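PDB 3IAL: prolyl-tRNA synthetase from Giardia lamblia ATCC 50803, which probably catalyses the ATP-dependent attachment of L-proline to tRNA(Pro), releasing AMP and diphosphate, and is seen here with prolyl-adenylate bound. Local coordinates for residues Asp215-Asp227 with Gln237-Ser249. Residues are numbered along the deposited sequence; the frame is centred on the assembly and turned at random.
Sequences DRFPGADYSEVSD and QTAGIHNLGQRFS. With PR8 (5'-O-[(R)-hydroxy{[(2S)-pyrrolidin-2-ylcarbonyl]oxy}phosphoryl]adenosine), chain H.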
ATOM      1  N   ASP B 215      21.163  22.724  10.996  1.00 28.58           N
ATOM      2  CA  ASP B 215      20.768  21.306  10.934  1.00 32.22           C
ATOM      3  C   ASP B 215      19.534  21.080  10.036  1.00 31.06           C
ATOM      4  O   ASP B 215      18.716  20.186  10.286  1.00 31.83           O
ATOM      5  CB  ASP B 215      20.507  20.776  12.358  1.00 34.56           C
ATOM      6  CG  ASP B 215      20.564  19.255  12.452  1.00 41.52           C
ATOM      7  OD1 ASP B 215      21.304  18.617  11.674  1.00 44.21           O
ATOM      8  OD2 ASP B 215      19.860  18.695  13.322  1.00 47.13           O
ATOM      9  N   ARG B 216      19.411  21.900   8.994  1.00 30.52           N
ATOM     10  CA  ARG B 216      18.401  21.738   7.951  1.00 31.53           C
ATOM     11  C   ARG B 216      18.559  20.411   7.208  1.00 32.15           C
ATOM     12  O   ARG B 216      19.660  19.856   7.134  1.00 28.58           O
ATOM     13  CB  ARG B 216      18.562  22.831   6.893  1.00 33.70           C
ATOM     14  CG  ARG B 216      18.048  24.186   7.265  1.00 39.01           C
ATOM     15  CD  ARG B 216      18.452  25.187   6.199  1.00 44.45           C
ATOM     16  NE  ARG B 216      19.878  25.504   6.271  1.00 51.65           N
ATOM     17  CZ  ARG B 216      20.603  26.024   5.283  1.00 53.91           C
ATOM     18  NH1 ARG B 216      20.065  26.291   4.098  1.00 54.53           N
ATOM     19  NH2 ARG B 216      21.889  26.270   5.481  1.00 56.04           N
ATOM     20  N   PHE B 217      17.462  19.943   6.618  1.00 30.69           N
ATOM     21  CA  PHE B 217      17.511  18.839   5.660  1.00 32.66           C
ATOM     22  C   PHE B 217      18.545  19.182   4.578  1.00 33.01           C
ATOM     23  O   PHE B 217      18.569  20.316   4.087  1.00 26.10           O
ATOM     24  CB  PHE B 217      16.134  18.603   5.034  1.00 32.25           C
ATOM     25  CG  PHE B 217      16.085  17.447   4.063  1.00 30.94           C
ATOM     26  CD1 PHE B 217      16.055  16.138   4.523  1.00 30.10           C
ATOM     27  CD2 PHE B 217      16.052  17.670   2.694  1.00 31.95           C
ATOM     28  CE1 PHE B 217      16.009  15.077   3.640  1.00 27.45           C
ATOM     29  CE2 PHE B 217      16.002  16.601   1.795  1.00 31.15           C
ATOM     30  CZ  PHE B 217      15.979  15.310   2.269  1.00 30.02           C
ATOM     31  N   PRO B 218      19.430  18.222   4.241  1.00 35.59           N
ATOM     32  CA  PRO B 218      20.502  18.506   3.286  1.00 36.90           C
ATOM     33  C   PRO B 218      19.965  18.917   1.920  1.00 38.63           C
ATOM     34  O   PRO B 218      19.351  18.101   1.225  1.00 40.62           O
ATOM     35  CB  PRO B 218      21.257  17.181   3.203  1.00 36.92           C
ATOM     36  CG  PRO B 218      20.974  16.504   4.510  1.00 38.09           C
ATOM     37  CD  PRO B 218      19.561  16.873   4.822  1.00 35.89           C
ATOM     38  N   GLY B 219      20.191  20.177   1.555  1.00 38.25           N
ATOM     39  CA  GLY B 219      19.667  20.735   0.314  1.00 39.46           C
ATOM     40  C   GLY B 219      18.518  21.711   0.514  1.00 39.16           C
ATOM     41  O   GLY B 219      18.271  22.554  -0.349  1.00 41.11           O
ATOM     42  N   ALA B 220      17.818  21.606   1.644  1.00 37.08           N
ATOM     43  CA  ALA B 220      16.684  22.484   1.935  1.00 35.61           C
ATOM     44  C   ALA B 220      17.109  23.936   2.142  1.00 34.97           C
ATOM     45  O   ALA B 220      18.217  24.202   2.593  1.00 34.99           O
ATOM     46  CB  ALA B 220      15.933  21.993   3.166  1.00 34.71           C
ATOM     47  N   ASP B 221      16.209  24.860   1.802  1.00 34.15           N
ATOM     48  CA  ASP B 221      16.323  26.265   2.198  1.00 33.65           C
ATOM     49  C   ASP B 221      15.916  26.471   3.661  1.00 31.48           C
ATOM     50  O   ASP B 221      16.479  27.317   4.344  1.00 32.00           O
ATOM     51  CB  ASP B 221      15.436  27.156   1.315  1.00 35.94           C
ATOM     52  CG  ASP B 221      16.107  27.570   0.005  1.00 41.06           C
ATOM     53  OD1 ASP B 221      17.275  27.181  -0.261  1.00 42.18           O
ATOM     54  OD2 ASP B 221      15.443  28.310  -0.758  1.00 39.97           O
ATOM     55  N   TYR B 222      14.890  25.756   4.113  1.00 27.68           N
ATOM     56  CA  TYR B 222      14.592  25.655   5.543  1.00 26.66           C
ATOM     57  C   TYR B 222      13.753  24.413   5.799  1.00 27.32           C
ATOM     58  O   TYR B 222      13.168  23.840   4.870  1.00 28.01           O
ATOM     59  CB  TYR B 222      13.907  26.914   6.104  1.00 25.53           C
ATOM     60  CG  TYR B 222      12.547  27.244   5.503  1.00 26.43           C
ATOM     61  CD1 TYR B 222      12.442  28.035   4.364  1.00 23.13           C
ATOM     62  CD2 TYR B 222      11.376  26.781   6.085  1.00 26.94           C
ATOM     63  CE1 TYR B 222      11.214  28.342   3.815  1.00 26.89           C
ATOM     64  CE2 TYR B 222      10.132  27.093   5.544  1.00 24.99           C
ATOM     65  CZ  TYR B 222      10.061  27.870   4.406  1.00 25.33           C
ATOM     66  OH  TYR B 222       8.839  28.179   3.851  1.00 28.24           O
ATOM     67  N   SER B 223      13.727  23.996   7.061  1.00 25.93           N
ATOM     68  CA  SER B 223      13.095  22.748   7.464  1.00 27.49           C
ATOM     69  C   SER B 223      12.209  22.970   8.677  1.00 27.04           C
ATOM     70  O   SER B 223      12.609  23.636   9.639  1.00 27.55           O
ATOM     71  CB  SER B 223      14.160  21.692   7.774  1.00 28.22           C
ATOM     72  OG  SER B 223      14.740  21.194   6.580  1.00 27.13           O
ATOM     73  N   GLU B 224      10.993  22.441   8.596  1.00 27.73           N
ATOM     74  CA  GLU B 224      10.039  22.467   9.685  1.00 28.00           C
ATOM     75  C   GLU B 224       9.762  21.037  10.137  1.00 27.55           C
ATOM     76  O   GLU B 224       9.730  20.117   9.314  1.00 26.47           O
ATOM     77  CB  GLU B 224       8.749  23.133   9.233  1.00 29.38           C
ATOM     78  CG  GLU B 224       8.948  24.560   8.776  1.00 33.20           C
ATOM     79  CD  GLU B 224       7.659  25.227   8.341  1.00 32.89           C
ATOM     80  OE1 GLU B 224       6.616  24.548   8.280  1.00 35.85           O
ATOM     81  OE2 GLU B 224       7.694  26.440   8.050  1.00 38.32           O
ATOM     82  N   VAL B 225       9.568  20.864  11.443  1.00 23.93           N
ATOM     83  CA  VAL B 225       9.502  19.547  12.046  1.00 24.30           C
ATOM     84  C   VAL B 225       8.474  19.468  13.167  1.00 26.41           C
ATOM     85  O   VAL B 225       8.079  20.485  13.745  1.00 27.21           O
ATOM     86  CB  VAL B 225      10.875  19.135  12.637  1.00 23.56           C
ATOM     87  CG1 VAL B 225      11.923  19.083  11.543  1.00 24.36           C
ATOM     88  CG2 VAL B 225      11.304  20.089  13.782  1.00 22.07           C
ATOM     89  N   SER B 226       8.051  18.243  13.452  1.00 27.10           N
ATOM     90  CA  SER B 226       7.281  17.925  14.638  1.00 26.36           C
ATOM     91  C   SER B 226       8.166  17.067  15.535  1.00 27.66           C
ATOM     92  O   SER B 226       8.439  15.901  15.224  1.00 28.48           O
ATOM     93  CB  SER B 226       5.995  17.184  14.280  1.00 26.62           C
ATOM     94  OG  SER B 226       5.233  16.919  15.453  1.00 27.51           O
ATOM     95  N   ASP B 227       8.643  17.668  16.623  1.00 24.08           N
ATOM     96  CA  ASP B 227       9.436  16.970  17.629  1.00 25.33           C
ATOM     97  C   ASP B 227       8.522  16.484  18.754  1.00 24.40           C
ATOM     98  O   ASP B 227       7.990  17.289  19.511  1.00 26.27           O
ATOM     99  CB  ASP B 227      10.499  17.905  18.214  1.00 23.17           C
ATOM    100  CG  ASP B 227      11.732  17.998  17.361  1.00 24.55           C
ATOM    101  OD1 ASP B 227      11.928  17.148  16.464  1.00 24.08           O
ATOM    102  OD2 ASP B 227      12.538  18.918  17.612  1.00 26.26           O
ATOM    103  N   GLN B 237      11.915  13.204  16.220  1.00 26.58           N
ATOM    104  CA  GLN B 237      11.469  13.932  15.030  1.00 25.19           C
ATOM    105  C   GLN B 237      10.585  13.007  14.221  1.00 25.38           C
ATOM    106  O   GLN B 237      11.046  12.000  13.683  1.00 27.53           O
ATOM    107  CB  GLN B 237      12.631  14.431  14.165  1.00 27.87           C
ATOM    108  CG  GLN B 237      12.164  15.228  12.950  1.00 26.32           C
ATOM    109  CD  GLN B 237      13.280  15.596  11.999  1.00 30.36           C
ATOM    110  OE1 GLN B 237      14.335  16.064  12.416  1.00 30.57           O
ATOM    111  NE2 GLN B 237      13.046  15.400  10.708  1.00 28.70           N
ATOM    112  N   THR B 238       9.317  13.373  14.119  1.00 25.26           N
ATOM    113  CA  THR B 238       8.264  12.481  13.633  1.00 25.31           C
ATOM    114  C   THR B 238       7.587  13.010  12.365  1.00 26.83           C
ATOM    115  O   THR B 238       6.830  12.297  11.715  1.00 30.53           O
ATOM    116  CB  THR B 238       7.248  12.267  14.774  1.00 26.10           C
ATOM    117  OG1 THR B 238       7.948  11.725  15.904  1.00 23.36           O
ATOM    118  CG2 THR B 238       6.106  11.326  14.384  1.00 22.90           C
ATOM    119  N   ALA B 239       7.861  14.262  12.015  1.00 25.46           N
ATOM    120  CA  ALA B 239       7.532  14.776  10.692  1.00 25.87           C
ATOM    121  C   ALA B 239       8.663  15.677  10.244  1.00 25.54           C
ATOM    122  O   ALA B 239       9.256  16.378  11.058  1.00 28.00           O
ATOM    123  CB  ALA B 239       6.228  15.546  10.715  1.00 23.03           C
ATOM    124  N   GLY B 240       8.962  15.639   8.951  1.00 24.12           N
ATOM    125  CA  GLY B 240       9.897  16.570   8.339  1.00 24.80           C
ATOM    126  C   GLY B 240       9.248  17.200   7.132  1.00 24.49           C
ATOM    127  O   GLY B 240       8.844  16.497   6.204  1.00 25.88           O
ATOM    128  N   ILE B 241       9.135  18.523   7.155  1.00 24.51           N
ATOM    129  CA  ILE B 241       8.425  19.274   6.126  1.00 26.37           C
ATOM    130  C   ILE B 241       9.345  20.401   5.633  1.00 26.63           C
ATOM    131  O   ILE B 241       9.707  21.290   6.400  1.00 29.29           O
ATOM    132  CB  ILE B 241       7.086  19.814   6.704  1.00 26.86           C
ATOM    133  CG1 ILE B 241       6.093  18.662   6.859  1.00 25.61           C
ATOM    134  CG2 ILE B 241       6.492  20.909   5.832  1.00 27.83           C
ATOM    135  CD1 ILE B 241       4.823  19.006   7.629  1.00 26.31           C
ATOM    136  N   HIS B 242       9.718  20.358   4.356  1.00 26.43           N
ATOM    137  CA  HIS B 242      10.824  21.176   3.844  1.00 26.37           C
ATOM    138  C   HIS B 242      10.493  22.041   2.637  1.00 25.41           C
ATOM    139  O   HIS B 242       9.799  21.614   1.717  1.00 23.77           O
ATOM    140  CB  HIS B 242      11.992  20.261   3.492  1.00 25.78           C
ATOM    141  CG  HIS B 242      12.272  19.233   4.541  1.00 24.54           C
ATOM    142  ND1 HIS B 242      13.009  19.509   5.669  1.00 27.63           N
ATOM    143  CD2 HIS B 242      11.879  17.943   4.655  1.00 26.19           C
ATOM    144  CE1 HIS B 242      13.068  18.432   6.427  1.00 27.80           C
ATOM    145  NE2 HIS B 242      12.392  17.466   5.836  1.00 26.69           N
ATOM    146  N   ASN B 243      11.020  23.262   2.654  1.00 26.24           N
ATOM    147  CA  ASN B 243      10.993  24.154   1.503  1.00 25.40           C
ATOM    148  C   ASN B 243      12.387  24.091   0.893  1.00 26.12           C
ATOM    149  O   ASN B 243      13.352  24.556   1.491  1.00 20.92           O
ATOM    150  CB  ASN B 243      10.635  25.583   1.932  1.00 25.67           C
ATOM    151  CG  ASN B 243      10.325  26.499   0.743  1.00 27.07           C
ATOM    152  OD1 ASN B 243      10.873  26.331  -0.345  1.00 26.01           O
ATOM    153  ND2 ASN B 243       9.445  27.471   0.955  1.00 20.19           N
ATOM    154  N   LEU B 244      12.488  23.474  -0.280  1.00 26.62           N
ATOM    155  CA  LEU B 244      13.775  23.242  -0.930  1.00 27.80           C
ATOM    156  C   LEU B 244      14.201  24.408  -1.830  1.00 29.75           C
ATOM    157  O   LEU B 244      15.300  24.395  -2.397  1.00 28.09           O
ATOM    158  CB  LEU B 244      13.713  21.945  -1.736  1.00 26.55           C
ATOM    159  CG  LEU B 244      13.351  20.700  -0.923  1.00 27.10           C
ATOM    160  CD1 LEU B 244      13.396  19.470  -1.823  1.00 27.54           C
ATOM    161  CD2 LEU B 244      14.300  20.531   0.268  1.00 24.79           C
ATOM    162  N   GLY B 245      13.337  25.416  -1.943  1.00 31.03           N
ATOM    163  CA  GLY B 245      13.609  26.579  -2.772  1.00 31.88           C
ATOM    164  C   GLY B 245      13.732  26.207  -4.235  1.00 32.47           C
ATOM    165  O   GLY B 245      12.974  25.374  -4.746  1.00 31.86           O
ATOM    166  N   GLN B 246      14.700  26.824  -4.904  1.00 31.82           N
ATOM    167  CA  GLN B 246      14.962  26.575  -6.317  1.00 33.03           C
ATOM    168  C   GLN B 246      16.267  25.810  -6.547  1.00 34.92           C
ATOM    169  O   GLN B 246      16.627  25.536  -7.691  1.00 36.99           O
ATOM    170  CB  GLN B 246      14.990  27.904  -7.068  1.00 32.81           C
ATOM    171  CG  GLN B 246      13.626  28.537  -7.215  1.00 32.44           C
ATOM    172  CD  GLN B 246      13.697  29.997  -7.626  1.00 35.25           C
ATOM    173  OE1 GLN B 246      14.345  30.808  -6.964  1.00 32.77           O
ATOM    174  NE2 GLN B 246      13.006  30.345  -8.716  1.00 33.27           N
ATOM    175  N   ARG B 247      16.950  25.438  -5.465  1.00 37.11           N
ATOM    176  CA  ARG B 247      18.274  24.804  -5.540  1.00 40.17           C
ATOM    177  C   ARG B 247      18.291  23.525  -6.367  1.00 37.88           C
ATOM    178  O   ARG B 247      19.133  23.365  -7.258  1.00 39.20           O
ATOM    179  CB  ARG B 247      18.815  24.509  -4.131  1.00 43.37           C
ATOM    180  CG  ARG B 247      19.396  25.728  -3.422  1.00 50.74           C
ATOM    181  CD  ARG B 247      19.460  25.550  -1.895  1.00 56.03           C
ATOM    182  NE  ARG B 247      20.362  24.475  -1.470  1.00 59.61           N
ATOM    183  CZ  ARG B 247      21.694  24.546  -1.463  1.00 62.35           C
ATOM    184  NH1 ARG B 247      22.401  23.501  -1.047  1.00 63.08           N
ATOM    185  NH2 ARG B 247      22.334  25.641  -1.876  1.00 62.06           N
ATOM    186  N   PHE B 248      17.370  22.615  -6.063  1.00 36.33           N
ATOM    187  CA  PHE B 248      17.258  21.349  -6.789  1.00 34.85           C
ATOM    188  C   PHE B 248      16.798  21.552  -8.238  1.00 36.01           C
ATOM    189  O   PHE B 248      17.208  20.806  -9.132  1.00 38.10           O
ATOM    190  CB  PHE B 248      16.299  20.390  -6.069  1.00 34.78           C
ATOM    191  CG  PHE B 248      16.921  19.638  -4.918  1.00 33.16           C
ATOM    192  CD1 PHE B 248      17.579  18.438  -5.134  1.00 35.87           C
ATOM    193  CD2 PHE B 248      16.826  20.112  -3.626  1.00 33.26           C
ATOM    194  CE1 PHE B 248      18.139  17.730  -4.087  1.00 33.53           C
ATOM    195  CE2 PHE B 248      17.377  19.417  -2.575  1.00 34.72           C
ATOM    196  CZ  PHE B 248      18.026  18.219  -2.800  1.00 35.14           C
ATOM    197  N   SER B 249      15.957  22.558  -8.471  1.00 34.78           N
ATOM    198  CA  SER B 249      15.477  22.865  -9.817  1.00 33.08           C
ATOM    199  C   SER B 249      16.613  23.304 -10.732  1.00 33.60           C
ATOM    200  O   SER B 249      16.630  22.979 -11.926  1.00 31.93           O
ATOM    201  CB  SER B 249      14.413  23.965  -9.774  1.00 32.79           C
ATOM    202  OG  SER B 249      13.309  23.584  -8.980  1.00 31.94           O
TER
HETATM  203  C   PR8 H 601      12.985  13.942   4.393  1.00 41.68           C
HETATM  204  N   PR8 H 601      12.796  13.638   2.004  1.00 37.95           N
HETATM  205  O   PR8 H 601      13.647  12.903   4.348  1.00 39.80           O
HETATM  206  P   PR8 H 601      13.235  13.960   6.866  0.70 54.76           P
HETATM  207  N1  PR8 H 601      14.072   5.324  11.237  0.70 38.84           N
HETATM  208  C2  PR8 H 601      12.775   5.612  11.238  0.70 36.35           C
HETATM  209  N3  PR8 H 601      12.306   6.774  10.778  0.70 36.19           N
HETATM  210  C4  PR8 H 601      13.126   7.706  10.294  0.70 40.17           C
HETATM  211  C5  PR8 H 601      14.492   7.443  10.286  0.70 44.07           C
HETATM  212  C6  PR8 H 601      14.958   6.222  10.766  0.70 44.75           C
HETATM  213  N6  PR8 H 601      16.264   5.952  10.757  0.70 47.85           N
HETATM  214  N7  PR8 H 601      15.098   8.504   9.766  0.70 45.67           N
HETATM  215  C8  PR8 H 601      14.159   9.402   9.459  0.70 49.61           C
HETATM  216  N9  PR8 H 601      12.950   8.926   9.786  0.70 48.94           N
HETATM  217  CA  PR8 H 601      12.376  14.512   3.113  1.00 37.84           C
HETATM  218  CB  PR8 H 601      10.862  14.418   3.202  1.00 35.99           C
HETATM  219  CD  PR8 H 601      11.601  13.294   1.241  1.00 37.80           C
HETATM  220  CG  PR8 H 601      10.507  13.217   2.314  1.00 35.60           C
HETATM  221  C1' PR8 H 601      11.660   9.663   9.589  0.70 52.31           C
HETATM  222  O10 PR8 H 601      12.745  14.683   5.509  1.00 43.66           O
HETATM  223  O1P PR8 H 601      14.712  13.938   7.020  0.70 56.60           O
HETATM  224  C2' PR8 H 601      11.534  10.897  10.516  0.70 54.66           C
HETATM  225  O2' PR8 H 601      10.191  11.002  11.012  0.70 47.98           O
HETATM  226  O2P PR8 H 601      12.557  14.803   8.053  0.70 58.29           O
HETATM  227  C3' PR8 H 601      11.758  12.052   9.568  0.70 55.14           C
HETATM  228  O3' PR8 H 601      11.141  13.238  10.076  0.70 53.41           O
HETATM  229  C4' PR8 H 601      10.965  11.503   8.396  0.70 55.14           C
HETATM  230  O4' PR8 H 601      11.573  10.203   8.232  0.70 53.59           O
HETATM  231  C5' PR8 H 601      11.165  12.404   7.196  0.70 54.00           C
HETATM  232  O5' PR8 H 601      12.542  12.508   6.888  0.70 54.92           O
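His242 and Ser223 face each other on the ligand side of an antiparallel beta hairpin. Ser223 OG lies 2.6 Å from His242 ND1 at the edge of the imidazole, and either atom could be the donor. Ser223 OG also accepts from Phe217 N. Phe217 CB sits over one face of the His242 ring, 3.3 Å from ND1, in a CH-pi contact. These contacts fix the imidazole from edge and face. Its other nitrogen, NE2, donates to PR8 O10 at 2.8 Å. The Phe217 side chain, trans to its own nitrogen (chi1 -178°), brings one ring face against PR8 CA, with CE1 3.3 Å from PR8 O. Further along the same face, Gln237 NE2 donates to the ribose O3' of PR8 at 3.0 Å, and Gln237 OE1 accepts from Arg211 NH2. This face forms one wall of the prolyl-adenylate pocket in the class II synthetase core.

On the other face Tyr222 and Glu224 are partly exposed. There Asn243 CB lies 3.4 Å from Tyr222 CE1, over the phenol ring, and Asn243 ND2 donates to Tyr222 OH at 3.0 Å. Both residues of the classic bulge, Asp221 and Tyr222, donate their backbone N to Asn243 O. At the looser rim, by Asp221, Arg247 NE reaches Gly219 O at 3.1 Å, while Arg247 NH1 forms a salt bridge with Asp93.

Helix 180-201 packs on the Tyr222 and Ile241 face. Strands 207-211 and 263-274 flank the hairpin, pairing with 222-229 and 235-245 respectively.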